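Folylpolyglutamate synthase (FolC) (Helicobacter pylori, PDB 6K8C) probably adds glutamate to dihydropteroate and, successively, to reduced folates at the expense of ATP, yielding dihydrofolate and folylpolyglutamates. Local coordinates at residues 79-93 / 121-133. Numbering follows the deposited sequence.
Sequences FTSPHVFEFRERFFL and YFEYATLLAVMLA
F79 and F91, from two adjacent antiparallel strands of the Mur ligase middle domain, press their rings against helix 121-132, which runs almost parallel to strand 91-93, 6° between axes. This half is tight and buried. A129 CB sits over one face of the F79 ring in a CH-pi contact, 4.0 Å from its centroid. F91 arrives edge-on, F91 CE1 lying 3.4 Å from A125 O, while L132 CD1 reaches F91 CG at 3.7 Å. Small A125 and A129 let both rings come close to the helix backbone; F79 CZ also meets F122 CE1 at 3.8 Å, the rings near parallel but slid apart, so that they barely overlap.

Toward the start of the helix F87, H83, S81 and F122 keep partial exposure, although R90 and Y121 are buried. F87 slides past Y121, with F87 CD1 3.1 Å from Y121 OH. The R90 guanidinium lies between P82 CA on one face and Y121 CE1 on the other, its plane 79° from the tyrosine ring. R90 NE donates to H83 ND1 at 3.0 Å, nearly in both planes, which fixes the guanidinium's rotation. The interface thus holds by apolar and aromatic packing, while this bond and the E89 carboxylate, which takes the V84, F85 and E86 N-H groups, brace the turn between the two strands.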
# COMPACT_ATOMS: atom_id res chain seq x y z
N PHE A 79 -8.49 0.15 4.03
CA PHE A 79 -8.69 -0.22 2.63
C PHE A 79 -7.42 0.12 1.86
O PHE A 79 -7.03 1.28 1.80
CB PHE A 79 -9.89 0.54 2.06
CG PHE A 79 -10.10 0.35 0.59
CD1 PHE A 79 -10.37 -0.90 0.07
CD2 PHE A 79 -10.08 1.44 -0.27
CE1 PHE A 79 -10.60 -1.06 -1.29
CE2 PHE A 79 -10.30 1.29 -1.62
CZ PHE A 79 -10.56 0.03 -2.13
N THR A 80 -6.77 -0.89 1.27
CA THR A 80 -5.51 -0.70 0.56
C THR A 80 -5.60 -1.30 -0.84
O THR A 80 -6.54 -2.00 -1.18
CB THR A 80 -4.34 -1.34 1.32
OG1 THR A 80 -4.56 -2.75 1.42
CG2 THR A 80 -4.22 -0.75 2.71
N SER A 81 -4.59 -1.01 -1.65
CA SER A 81 -4.51 -1.59 -2.99
C SER A 81 -3.07 -1.53 -3.46
O SER A 81 -2.32 -0.66 -3.01
CB SER A 81 -5.43 -0.84 -3.97
OG SER A 81 -4.93 0.45 -4.25
N PRO A 82 -2.64 -2.47 -4.33
CA PRO A 82 -3.44 -3.62 -4.75
C PRO A 82 -3.28 -4.74 -3.73
O PRO A 82 -3.20 -4.45 -2.54
CB PRO A 82 -2.83 -3.99 -6.10
CG PRO A 82 -1.37 -3.66 -5.93
CD PRO A 82 -1.30 -2.48 -4.95
N HIS A 83 -3.22 -5.99 -4.18
CA HIS A 83 -2.99 -7.09 -3.27
C HIS A 83 -1.82 -7.93 -3.77
O HIS A 83 -1.43 -7.85 -4.94
CB HIS A 83 -4.25 -7.96 -3.10
CG HIS A 83 -4.71 -8.62 -4.36
ND1 HIS A 83 -5.73 -8.10 -5.14
CD2 HIS A 83 -4.32 -9.77 -4.96
CE1 HIS A 83 -5.93 -8.90 -6.18
NE2 HIS A 83 -5.09 -9.92 -6.09
N VAL A 84 -1.25 -8.71 -2.86
CA VAL A 84 -0.11 -9.56 -3.19
C VAL A 84 -0.60 -10.94 -3.60
O VAL A 84 -0.33 -11.40 -4.72
CB VAL A 84 0.87 -9.67 -2.01
CG1 VAL A 84 2.03 -10.58 -2.39
CG2 VAL A 84 1.37 -8.30 -1.60
N PHE A 85 -1.32 -11.61 -2.70
CA PHE A 85 -1.76 -12.98 -2.90
C PHE A 85 -3.26 -13.09 -3.14
O PHE A 85 -3.67 -13.74 -4.10
CB PHE A 85 -1.37 -13.85 -1.70
CG PHE A 85 0.08 -13.74 -1.32
CD1 PHE A 85 1.07 -14.32 -2.11
CD2 PHE A 85 0.47 -13.05 -0.18
CE1 PHE A 85 2.41 -14.22 -1.76
CE2 PHE A 85 1.80 -12.95 0.18
CZ PHE A 85 2.77 -13.54 -0.62
N GLU A 86 -4.08 -12.48 -2.29
CA GLU A 86 -5.53 -12.60 -2.39
C GLU A 86 -6.18 -11.23 -2.39
O GLU A 86 -5.70 -10.30 -1.74
CB GLU A 86 -6.14 -13.41 -1.23
CG GLU A 86 -5.49 -14.74 -0.94
CD GLU A 86 -5.81 -15.22 0.46
OE1 GLU A 86 -6.99 -15.11 0.87
OE2 GLU A 86 -4.90 -15.71 1.16
N PHE A 87 -7.31 -11.14 -3.10
CA PHE A 87 -8.08 -9.90 -3.17
C PHE A 87 -8.48 -9.39 -1.78
O PHE A 87 -8.52 -8.18 -1.55
CB PHE A 87 -9.33 -10.12 -4.03
CG PHE A 87 -10.22 -8.91 -4.15
CD1 PHE A 87 -9.89 -7.86 -5.00
CD2 PHE A 87 -11.40 -8.82 -3.43
CE1 PHE A 87 -10.70 -6.75 -5.12
CE2 PHE A 87 -12.23 -7.71 -3.55
CZ PHE A 87 -11.88 -6.67 -4.40
N ARG A 88 -8.80 -10.30 -0.86
CA ARG A 88 -9.33 -9.84 0.42
C ARG A 88 -8.28 -9.14 1.29
O ARG A 88 -8.66 -8.55 2.30
CB ARG A 88 -9.95 -11.00 1.20
CG ARG A 88 -8.97 -12.03 1.72
CD ARG A 88 -9.71 -13.28 2.15
NE ARG A 88 -8.85 -14.21 2.87
CZ ARG A 88 -8.96 -14.50 4.16
NH1 ARG A 88 -8.13 -15.35 4.73
NH2 ARG A 88 -9.92 -13.93 4.89
N GLU A 89 -7.00 -9.19 0.92
CA GLU A 89 -5.98 -8.38 1.60
C GLU A 89 -6.34 -6.90 1.62
O GLU A 89 -5.89 -6.16 2.50
CB GLU A 89 -4.63 -8.53 0.91
CG GLU A 89 -3.98 -9.88 1.02
CD GLU A 89 -2.84 -10.03 0.03
OE1 GLU A 89 -2.22 -9.00 -0.34
OE2 GLU A 89 -2.56 -11.18 -0.36
N ARG A 90 -7.13 -6.45 0.64
CA ARG A 90 -7.47 -5.05 0.51
C ARG A 90 -8.34 -4.53 1.64
O ARG A 90 -8.53 -3.32 1.75
CB ARG A 90 -8.18 -4.82 -0.84
CG ARG A 90 -7.26 -5.04 -2.05
CD ARG A 90 -8.06 -5.24 -3.33
NE ARG A 90 -7.20 -5.56 -4.46
CZ ARG A 90 -6.87 -4.71 -5.42
NH1 ARG A 90 -7.34 -3.47 -5.39
NH2 ARG A 90 -6.08 -5.09 -6.41
N PHE A 91 -8.86 -5.41 2.50
CA PHE A 91 -9.80 -5.01 3.55
C PHE A 91 -9.30 -5.56 4.89
O PHE A 91 -9.50 -6.74 5.20
CB PHE A 91 -11.21 -5.51 3.24
CG PHE A 91 -11.61 -5.32 1.80
CD1 PHE A 91 -12.18 -4.13 1.37
CD2 PHE A 91 -11.43 -6.35 0.88
CE1 PHE A 91 -12.57 -3.96 0.05
CE2 PHE A 91 -11.80 -6.18 -0.45
CZ PHE A 91 -12.37 -4.98 -0.87
N PHE A 92 -8.64 -4.70 5.67
CA PHE A 92 -8.18 -5.03 7.01
C PHE A 92 -9.24 -4.50 7.98
O PHE A 92 -9.37 -3.29 8.16
CB PHE A 92 -6.82 -4.39 7.28
CG PHE A 92 -6.15 -4.87 8.54
CD1 PHE A 92 -5.46 -6.07 8.57
CD2 PHE A 92 -6.18 -4.10 9.69
CE1 PHE A 92 -4.83 -6.50 9.72
CE2 PHE A 92 -5.54 -4.52 10.86
CZ PHE A 92 -4.87 -5.73 10.87
N LEU A 93 -10.01 -5.41 8.57
CA LEU A 93 -11.22 -5.04 9.30
C LEU A 93 -11.10 -5.50 10.75
O LEU A 93 -10.97 -6.70 11.02
CB LEU A 93 -12.46 -5.67 8.65
CG LEU A 93 -13.77 -5.59 9.43
CD1 LEU A 93 -14.21 -4.15 9.62
CD2 LEU A 93 -14.85 -6.40 8.73
N TYR A 121 -13.35 -2.12 -11.71
CA TYR A 121 -12.80 -3.03 -10.71
C TYR A 121 -12.52 -2.29 -9.40
O TYR A 121 -13.00 -2.69 -8.33
CB TYR A 121 -11.53 -3.68 -11.26
CG TYR A 121 -10.83 -4.66 -10.35
CD1 TYR A 121 -9.89 -4.22 -9.43
CD2 TYR A 121 -11.09 -6.02 -10.43
CE1 TYR A 121 -9.23 -5.11 -8.60
CE2 TYR A 121 -10.43 -6.92 -9.61
CZ TYR A 121 -9.50 -6.46 -8.70
OH TYR A 121 -8.84 -7.34 -7.88
N PHE A 122 -11.74 -1.21 -9.46
CA PHE A 122 -11.38 -0.50 -8.24
C PHE A 122 -12.57 0.22 -7.63
O PHE A 122 -12.66 0.33 -6.41
CB PHE A 122 -10.24 0.48 -8.52
CG PHE A 122 -9.76 1.20 -7.28
CD1 PHE A 122 -9.04 0.52 -6.31
CD2 PHE A 122 -10.04 2.54 -7.08
CE1 PHE A 122 -8.60 1.17 -5.16
CE2 PHE A 122 -9.60 3.20 -5.94
CZ PHE A 122 -8.89 2.51 -4.98
N GLU A 123 -13.49 0.73 -8.47
CA GLU A 123 -14.69 1.36 -7.94
C GLU A 123 -15.54 0.36 -7.15
O GLU A 123 -16.11 0.72 -6.11
CB GLU A 123 -15.51 1.98 -9.08
CG GLU A 123 -14.83 3.24 -9.65
CD GLU A 123 -15.42 3.69 -10.97
OE1 GLU A 123 -16.30 2.99 -11.52
OE2 GLU A 123 -15.00 4.75 -11.47
N TYR A 124 -15.61 -0.89 -7.61
CA TYR A 124 -16.36 -1.90 -6.86
C TYR A 124 -15.67 -2.25 -5.55
O TYR A 124 -16.34 -2.45 -4.52
CB TYR A 124 -16.55 -3.16 -7.71
CG TYR A 124 -17.62 -4.07 -7.16
CD1 TYR A 124 -18.93 -3.64 -7.05
CD2 TYR A 124 -17.31 -5.36 -6.74
CE1 TYR A 124 -19.92 -4.47 -6.54
CE2 TYR A 124 -18.28 -6.19 -6.23
CZ TYR A 124 -19.58 -5.74 -6.14
OH TYR A 124 -20.55 -6.57 -5.63
N ALA A 125 -14.34 -2.35 -5.56
CA ALA A 125 -13.59 -2.56 -4.32
C ALA A 125 -13.89 -1.45 -3.32
O ALA A 125 -14.03 -1.72 -2.11
CB ALA A 125 -12.09 -2.64 -4.61
N THR A 126 -13.99 -0.21 -3.79
CA THR A 126 -14.30 0.91 -2.92
C THR A 126 -15.67 0.74 -2.26
O THR A 126 -15.82 0.95 -1.05
CB THR A 126 -14.24 2.23 -3.70
OG1 THR A 126 -12.92 2.40 -4.24
CG2 THR A 126 -14.56 3.42 -2.81
N LEU A 127 -16.69 0.36 -3.04
CA LEU A 127 -18.01 0.14 -2.46
C LEU A 127 -17.99 -1.01 -1.47
O LEU A 127 -18.66 -0.96 -0.43
CB LEU A 127 -19.05 -0.13 -3.56
CG LEU A 127 -19.39 1.01 -4.52
CD1 LEU A 127 -20.56 0.58 -5.42
CD2 LEU A 127 -19.72 2.29 -3.78
N LEU A 128 -17.24 -2.07 -1.78
CA LEU A 128 -17.11 -3.18 -0.83
C LEU A 128 -16.50 -2.70 0.48
O LEU A 128 -16.94 -3.12 1.56
CB LEU A 128 -16.26 -4.30 -1.44
CG LEU A 128 -16.92 -5.17 -2.52
CD1 LEU A 128 -15.87 -6.06 -3.17
CD2 LEU A 128 -18.06 -5.99 -1.94
N ALA A 129 -15.50 -1.82 0.42
CA ALA A 129 -14.91 -1.29 1.64
C ALA A 129 -15.94 -0.52 2.46
O ALA A 129 -16.01 -0.68 3.68
CB ALA A 129 -13.71 -0.39 1.30
N VAL A 130 -16.74 0.33 1.80
CA VAL A 130 -17.75 1.10 2.52
C VAL A 130 -18.79 0.17 3.13
O VAL A 130 -19.24 0.39 4.27
CB VAL A 130 -18.40 2.14 1.59
CG1 VAL A 130 -19.46 2.95 2.35
CG2 VAL A 130 -17.35 3.05 0.99
N MET A 131 -19.19 -0.87 2.40
CA MET A 131 -20.15 -1.83 2.94
C MET A 131 -19.57 -2.53 4.17
O MET A 131 -20.25 -2.68 5.20
CB MET A 131 -20.53 -2.86 1.87
CG MET A 131 -21.58 -2.39 0.88
SD MET A 131 -23.21 -2.16 1.63
CE MET A 131 -23.59 -3.84 2.12
N LEU A 132 -18.31 -2.96 4.08
CA LEU A 132 -17.68 -3.65 5.20
C LEU A 132 -17.47 -2.75 6.40
O LEU A 132 -17.39 -3.26 7.53
CB LEU A 132 -16.34 -4.23 4.75
CG LEU A 132 -16.42 -5.37 3.75
CD1 LEU A 132 -15.03 -5.70 3.22
CD2 LEU A 132 -17.05 -6.59 4.38
N ALA A 133 -17.39 -1.43 6.21
CA ALA A 133 -17.12 -0.49 7.28
C ALA A 133 -18.38 0.17 7.83
O ALA A 133 -18.28 1.17 8.55
CB ALA A 133 -16.14 0.59 6.80